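Local atomic coordinates of putative phosphatase (Bacteroides thetaiotaomicron, PDB entry 3KYA), a protein that is a putative phosphatase of unproven activity that binds zinc ions and combines an IPT/TIG domain with a six-bladed beta-propeller. Residues D140-L144 against P374-V378; R187-F193 against Y206-D212. All blocks are in the same frame, centred on the assembly; numbering follows the deposited sequence.

Interaction 1: residues D140-L144 against P374-V378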
loop_
_atom_site.group_PDB
_atom_site.type_symbol
_atom_site.label_atom_id
_atom_site.label_comp_id
_atom_site.label_asym_id
_atom_site.label_seq_id
_atom_site.Cartn_x
_atom_site.Cartn_y
_atom_site.Cartn_z
ATOM N N ASP A 140 7.255 29.898 17.167
ATOM C CA ASP A 140 8.411 29.110 17.578
ATOM C C ASP A 140 8.083 27.634 17.424
ATOM O O ASP A 140 6.909 27.260 17.389
ATOM C CB ASP A 140 8.764 29.425 19.017
ATOM C CG ASP A 140 9.144 30.875 19.204
ATOM O OD1 ASP A 140 10.067 31.360 18.499
ATOM O OD2 ASP A 140 8.513 31.527 20.050
ATOM N N ASN A 141 9.118 26.803 17.288
ATOM C CA ASN A 141 8.946 25.350 17.184
ATOM C C ASN A 141 8.178 24.850 18.414
ATOM O O ASN A 141 8.570 25.134 19.554
ATOM C CB ASN A 141 10.332 24.702 17.039
ATOM C CG ASN A 141 10.287 23.205 16.740
ATOM O OD1 ASN A 141 9.613 22.447 17.412
ATOM N ND2 ASN A 141 11.066 22.778 15.742
ATOM N N GLY A 142 7.082 24.119 18.197
ATOM C CA GLY A 142 6.243 23.681 19.318
ATOM C C GLY A 142 5.834 22.228 19.364
ATOM O O GLY A 142 6.085 21.473 18.423
ATOM N N ARG A 143 5.265 21.835 20.507
ATOM C CA ARG A 143 4.710 20.502 20.725
ATOM C C ARG A 143 3.333 20.629 21.372
ATOM O O ARG A 143 3.073 21.545 22.152
ATOM C CB ARG A 143 5.614 19.651 21.611
ATOM C CG ARG A 143 6.973 19.335 20.991
ATOM C CD ARG A 143 6.842 18.434 19.761
ATOM N NE ARG A 143 8.150 17.985 19.301
ATOM C CZ ARG A 143 9.005 18.715 18.587
ATOM N NH1 ARG A 143 8.717 19.960 18.222
ATOM N NH2 ARG A 143 10.164 18.188 18.228
ATOM N N LEU A 144 2.472 19.675 21.066
ATOM C CA LEU A 144 1.095 19.672 21.533
ATOM C C LEU A 144 0.778 18.550 22.519
ATOM O O LEU A 144 1.346 17.458 22.435
ATOM C CB LEU A 144 0.171 19.530 20.316
ATOM C CG LEU A 144 0.137 20.649 19.275
ATOM C CD1 LEU A 144 -0.704 20.216 18.052
ATOM C CD2 LEU A 144 -0.404 21.969 19.856
ATOM N N PRO A 374 12.474 15.100 11.633
ATOM C CA PRO A 374 11.228 14.496 12.113
ATOM C C PRO A 374 10.916 14.989 13.527
ATOM O O PRO A 374 11.795 14.943 14.409
ATOM C CB PRO A 374 11.532 13.000 12.124
ATOM C CG PRO A 374 13.021 12.920 12.305
ATOM C CD PRO A 374 13.582 14.119 11.597
ATOM N N CYS A 375 9.694 15.476 13.725
ATOM C CA CYS A 375 9.280 16.021 15.018
ATOM C C CYS A 375 8.181 15.159 15.669
ATOM O O CYS A 375 8.287 13.930 15.651
ATOM C CB CYS A 375 8.934 17.517 14.871
ATOM S SG CYS A 375 10.398 18.557 14.452
ATOM N N GLN A 376 7.122 15.765 16.199
ATOM C CA GLN A 376 6.178 15.018 17.020
ATOM C C GLN A 376 5.448 13.913 16.273
ATOM O O GLN A 376 5.053 14.088 15.126
ATOM C CB GLN A 376 5.156 15.957 17.673
ATOM C CG GLN A 376 4.402 15.313 18.843
ATOM C CD GLN A 376 3.677 16.331 19.703
ATOM O OE1 GLN A 376 3.425 17.450 19.265
ATOM N NE2 GLN A 376 3.340 15.942 20.941
ATOM N N GLY A 377 5.248 12.796 16.963
ATOM C CA GLY A 377 4.573 11.639 16.413
ATOM C C GLY A 377 3.515 11.090 17.346
ATOM O O GLY A 377 3.596 11.269 18.556
ATOM N N VAL A 378 2.540 10.397 16.768
ATOM C CA VAL A 378 1.451 9.798 17.516
ATOM C C VAL A 378 1.060 8.442 16.943
ATOM O O VAL A 378 1.215 8.195 15.751
ATOM C CB VAL A 378 0.206 10.724 17.508
ATOM C CG1 VAL A 378 0.542 12.034 18.191
ATOM C CG2 VAL A 378 -0.289 10.965 16.078
#
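Edge strands facing a shared central space can satisfy their backbones with borrowed side chains, and this pair illustrates the principle. Asn141 reaches the partner strand through the end of its side chain, where ND2 comes within 4.5 Å of Cys375 SG, while its OD1 accepts a hydrogen bond from Arg143 NH1 at 2.8 Å. Gly142 has no side chain to offer, but its carbonyl O takes a second bond from Arg143 NH1 at 3.0 Å, so the guanidinium folds back over its own strand. Arg143 is then held with one face covered by Cys375 CB and Gln376 N; its NH2 lies 3.6 Å from Cys375 CB and its CD 3.6 Å from Gln376 OE1. NE of Arg143 bonds in turn to Gln314.

Strands 141-147 and 374-381 are the innermost strands of two blades of a six-bladed beta-propeller, separated by the blade that begins with strand 446-452. They run nearly parallel, at 9°, yet their axes stay 8.0 Å apart, too far for backbone pairing, and the closest CA atoms, those of Arg143 and Gln376, are 6.8 Å apart.

At Leu144 the gap is bridged by one carboxamide. Gln376, extended with chi1 and chi2 both t, presents its amide to the strand edge as a neighbouring peptide group would: Leu144 N donates to Gln376 OE1 at 3.0 Å, almost linearly, and Gln376 NE2 donates to Leu144 O at 2.9 Å. The same OE1 also accepts Leu449 N, tying in the intervening blade.

Interaction 2: residues R187-F193 against Y206-D212; sequences RIRSIAF and YMIVAID. With EDO (1,2-ethanediol), chain B.
Phe193 (chi1 m, chi2 89°) packs obliquely beside selenomethionine Met207, its CE2 4.0 Å from Met207 CB. Strands 188-193 and 206-211 are extended and antiparallel (154°), the first hairpin of a propeller blade. Phe193-Met207, Ile191-Val209 and Ile188-Ile211 are non-hydrogen-bonded pairs; Ala192-Ile208 and Ser190-Ala210 are hydrogen-bonded, with Ile208 N to Ala192 O 2.7 Å, Ala192 N to Ile208 O 2.9 Å and Ala210 N to Ser190 O 3.1 Å. A classic beta bulge sets Arg189 (phi/psi -108/-29) and Ser190 opposite Ala210, whose O accepts Arg189 N at 2.8 Å and, weakly, Ser190 N at 3.5 Å. Ile188 CG2 meets Val209 CG1 at 3.6 Å. A water joins Ser190 OG (2.7 Å), itself hydrogen-bonded to Ala252 N, to Ile208 O (2.8 Å).

Asp212 N donates to Arg187 O at 2.9 Å. Asp212 (chi1 t) joins two arginines by salt bridges: Arg189 NH1 to Asp212 OD2 2.9 Å, and Arg187 NH2 to Asp212 OD2 3.4 Å, out of plane; ethanediol O1 sits 2.5 Å from Asp212 OD2.

Ile191 and Val209 pack on Ile164 of strand 161-168 in the preceding blade, Arg187 NE salt-bridges Asp159 of that blade's strand 153-159, and strand 220-227 continues the sheet beyond 206-211.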
loop_
_atom_site.group_PDB
_atom_site.type_symbol
_atom_site.label_atom_id
_atom_site.label_comp_id
_atom_site.label_asym_id
_atom_site.label_seq_id
_atom_site.Cartn_x
_atom_site.Cartn_y
_atom_site.Cartn_z
ATOM N N ARG A 187 13.286 27.758 26.361
ATOM C CA ARG A 187 13.374 26.559 25.527
ATOM C C ARG A 187 12.578 25.419 26.172
ATOM O O ARG A 187 13.149 24.538 26.812
ATOM C CB ARG A 187 14.833 26.143 25.324
ATOM C CG ARG A 187 15.720 27.211 24.680
ATOM C CD ARG A 187 16.961 26.575 24.088
ATOM N NE ARG A 187 16.573 25.697 22.986
ATOM C CZ ARG A 187 17.349 24.773 22.428
ATOM N NH1 ARG A 187 18.582 24.582 22.850
ATOM N NH2 ARG A 187 16.878 24.031 21.443
ATOM N N ILE A 188 11.258 25.443 25.992
ATOM C CA ILE A 188 10.354 24.430 26.551
ATOM C C ILE A 188 10.173 23.355 25.475
ATOM O O ILE A 188 9.836 23.666 24.333
ATOM C CB ILE A 188 9.004 25.051 26.987
ATOM C CG1 ILE A 188 9.218 26.367 27.752
ATOM C CG2 ILE A 188 8.167 24.036 27.803
ATOM C CD1 ILE A 188 10.114 26.284 29.011
ATOM N N ARG A 189 10.410 22.092 25.834
ATOM C CA ARG A 189 10.465 21.001 24.856
ATOM C C ARG A 189 9.316 19.980 24.823
ATOM O O ARG A 189 9.039 19.410 23.766
ATOM C CB ARG A 189 11.781 20.241 25.065
ATOM C CG ARG A 189 13.067 21.089 24.902
ATOM C CD ARG A 189 13.200 21.739 23.517
ATOM N NE ARG A 189 13.010 20.787 22.417
ATOM C CZ ARG A 189 13.958 20.282 21.619
ATOM N NH1 ARG A 189 15.236 20.618 21.738
ATOM N NH2 ARG A 189 13.611 19.437 20.649
ATOM N N SER A 190 8.653 19.730 25.948
ATOM C CA SER A 190 7.578 18.735 25.955
ATOM C C SER A 190 6.684 18.822 27.164
ATOM O O SER A 190 7.070 19.335 28.222
ATOM C CB SER A 190 8.124 17.297 25.875
ATOM O OG SER A 190 8.837 16.920 27.043
ATOM N N ILE A 191 5.479 18.301 26.963
ATOM C CA ILE A 191 4.461 18.215 27.989
ATOM C C ILE A 191 3.977 16.771 28.086
ATOM O O ILE A 191 3.648 16.148 27.060
ATOM C CB ILE A 191 3.253 19.131 27.675
ATOM C CG1 ILE A 191 3.632 20.603 27.816
ATOM C CG2 ILE A 191 2.081 18.805 28.613
ATOM C CD1 ILE A 191 2.537 21.587 27.312
ATOM N N ALA A 192 3.954 16.244 29.308
ATOM C CA ALA A 192 3.416 14.918 29.597
ATOM C C ALA A 192 2.616 15.010 30.899
ATOM O O ALA A 192 2.607 16.062 31.556
ATOM C CB ALA A 192 4.535 13.852 29.696
ATOM N N PHE A 193 1.913 13.935 31.238
ATOM C CA PHE A 193 1.099 13.861 32.458
ATOM C C PHE A 193 1.329 12.525 33.164
ATOM O O PHE A 193 1.502 11.497 32.499
ATOM C CB PHE A 193 -0.395 14.022 32.135
ATOM C CG PHE A 193 -0.757 15.370 31.555
ATOM C CD1 PHE A 193 -0.708 15.589 30.191
ATOM C CD2 PHE A 193 -1.172 16.414 32.371
ATOM C CE1 PHE A 193 -1.033 16.831 29.651
ATOM C CE2 PHE A 193 -1.500 17.663 31.831
ATOM C CZ PHE A 193 -1.425 17.865 30.465
ATOM N N TYR A 206 -0.496 15.833 37.748
ATOM C CA TYR A 206 0.722 16.575 37.458
ATOM C C TYR A 206 1.076 16.651 35.973
ATOM O O TYR A 206 1.080 15.634 35.262
ATOM C CB TYR A 206 1.905 15.943 38.198
ATOM C CG TYR A 206 1.717 15.924 39.704
ATOM C CD1 TYR A 206 1.006 14.900 40.320
ATOM C CD2 TYR A 206 2.220 16.947 40.502
ATOM C CE1 TYR A 206 0.810 14.887 41.699
ATOM C CE2 TYR A 206 2.023 16.946 41.880
ATOM C CZ TYR A 206 1.323 15.911 42.470
ATOM O OH TYR A 206 1.126 15.903 43.836
HETATM N N MSE A 207 1.381 17.868 35.535
HETATM C CA MSE A 207 1.911 18.138 34.204
HETATM C C MSE A 207 3.419 18.063 34.361
HETATM O O MSE A 207 3.969 18.674 35.283
HETATM C CB MSE A 207 1.495 19.527 33.722
HETATM C CG MSE A 207 1.993 19.868 32.309
HETATM SE SE MSE A 207 1.622 21.704 31.756
HETATM C CE MSE A 207 -0.311 21.634 31.415
ATOM N N ILE A 208 4.077 17.303 33.483
ATOM C CA ILE A 208 5.521 17.092 33.523
ATOM C C ILE A 208 6.104 17.798 32.305
ATOM O O ILE A 208 5.761 17.462 31.170
ATOM C CB ILE A 208 5.845 15.578 33.537
ATOM C CG1 ILE A 208 5.236 14.918 34.790
ATOM C CG2 ILE A 208 7.363 15.349 33.480
ATOM C CD1 ILE A 208 5.080 13.405 34.719
ATOM N N VAL A 209 6.965 18.780 32.548
ATOM C CA VAL A 209 7.502 19.646 31.516
ATOM C C VAL A 209 9.016 19.564 31.378
ATOM O O VAL A 209 9.749 19.828 32.342
ATOM C CB VAL A 209 7.137 21.115 31.823
ATOM C CG1 VAL A 209 7.725 22.052 30.772
ATOM C CG2 VAL A 209 5.623 21.278 31.925
ATOM N N ALA A 210 9.474 19.222 30.167
ATOM C CA ALA A 210 10.903 19.135 29.849
ATOM C C ALA A 210 11.411 20.441 29.225
ATOM O O ALA A 210 10.729 21.047 28.387
ATOM C CB ALA A 210 11.183 17.920 28.892
ATOM N N ILE A 211 12.607 20.877 29.635
ATOM C CA ILE A 211 13.210 22.101 29.116
ATOM C C ILE A 211 14.650 21.807 28.657
ATOM O O ILE A 211 15.255 20.857 29.131
ATOM C CB ILE A 211 13.195 23.257 30.148
ATOM C CG1 ILE A 211 14.146 22.967 31.326
ATOM C CG2 ILE A 211 11.761 23.516 30.627
ATOM C CD1 ILE A 211 14.350 24.148 32.234
ATOM N N ASP A 212 15.172 22.645 27.764
ATOM C CA ASP A 212 16.498 22.456 27.114
ATOM C C ASP A 212 17.447 23.540 27.618
ATOM O O ASP A 212 17.420 24.677 27.140
ATOM C CB ASP A 212 16.321 22.531 25.593
ATOM C CG ASP A 212 17.462 21.878 24.812
ATOM O OD1 ASP A 212 18.603 21.824 25.319
ATOM O OD2 ASP A 212 17.192 21.416 23.670
HETATM C C1 EDO B . 19.921 20.817 21.498
HETATM O O1 EDO B . 18.721 21.598 21.642
HETATM C C2 EDO B . 20.721 20.836 22.797
HETATM O O2 EDO B . 20.138 19.964 23.769
HETATM O O HOH W 1 7.430 16.259 29.260
#

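Overall arrangement
Two levels of propeller construction appear side by side. Interaction 2 is local, a hairpin within one blade, whereas interaction 1 joins the innermost strands of two blades far apart in sequence, near the propeller's centre, past the blade between them. Along the chain the order is 140-144, 187-193, 206-212 and 374-378, the hairpin falling between the partners of interaction 1. Their centres lie about 12 Å apart, and they touch where Arg143 CG packs 3.5 Å from Arg189 O, between adjacent blades. Gln314, from the innermost strand of a further blade, bonds to Arg143 and, weakly, to Arg189 O. Side-chain bonds near the centre thus link several of the blades that the hairpins build.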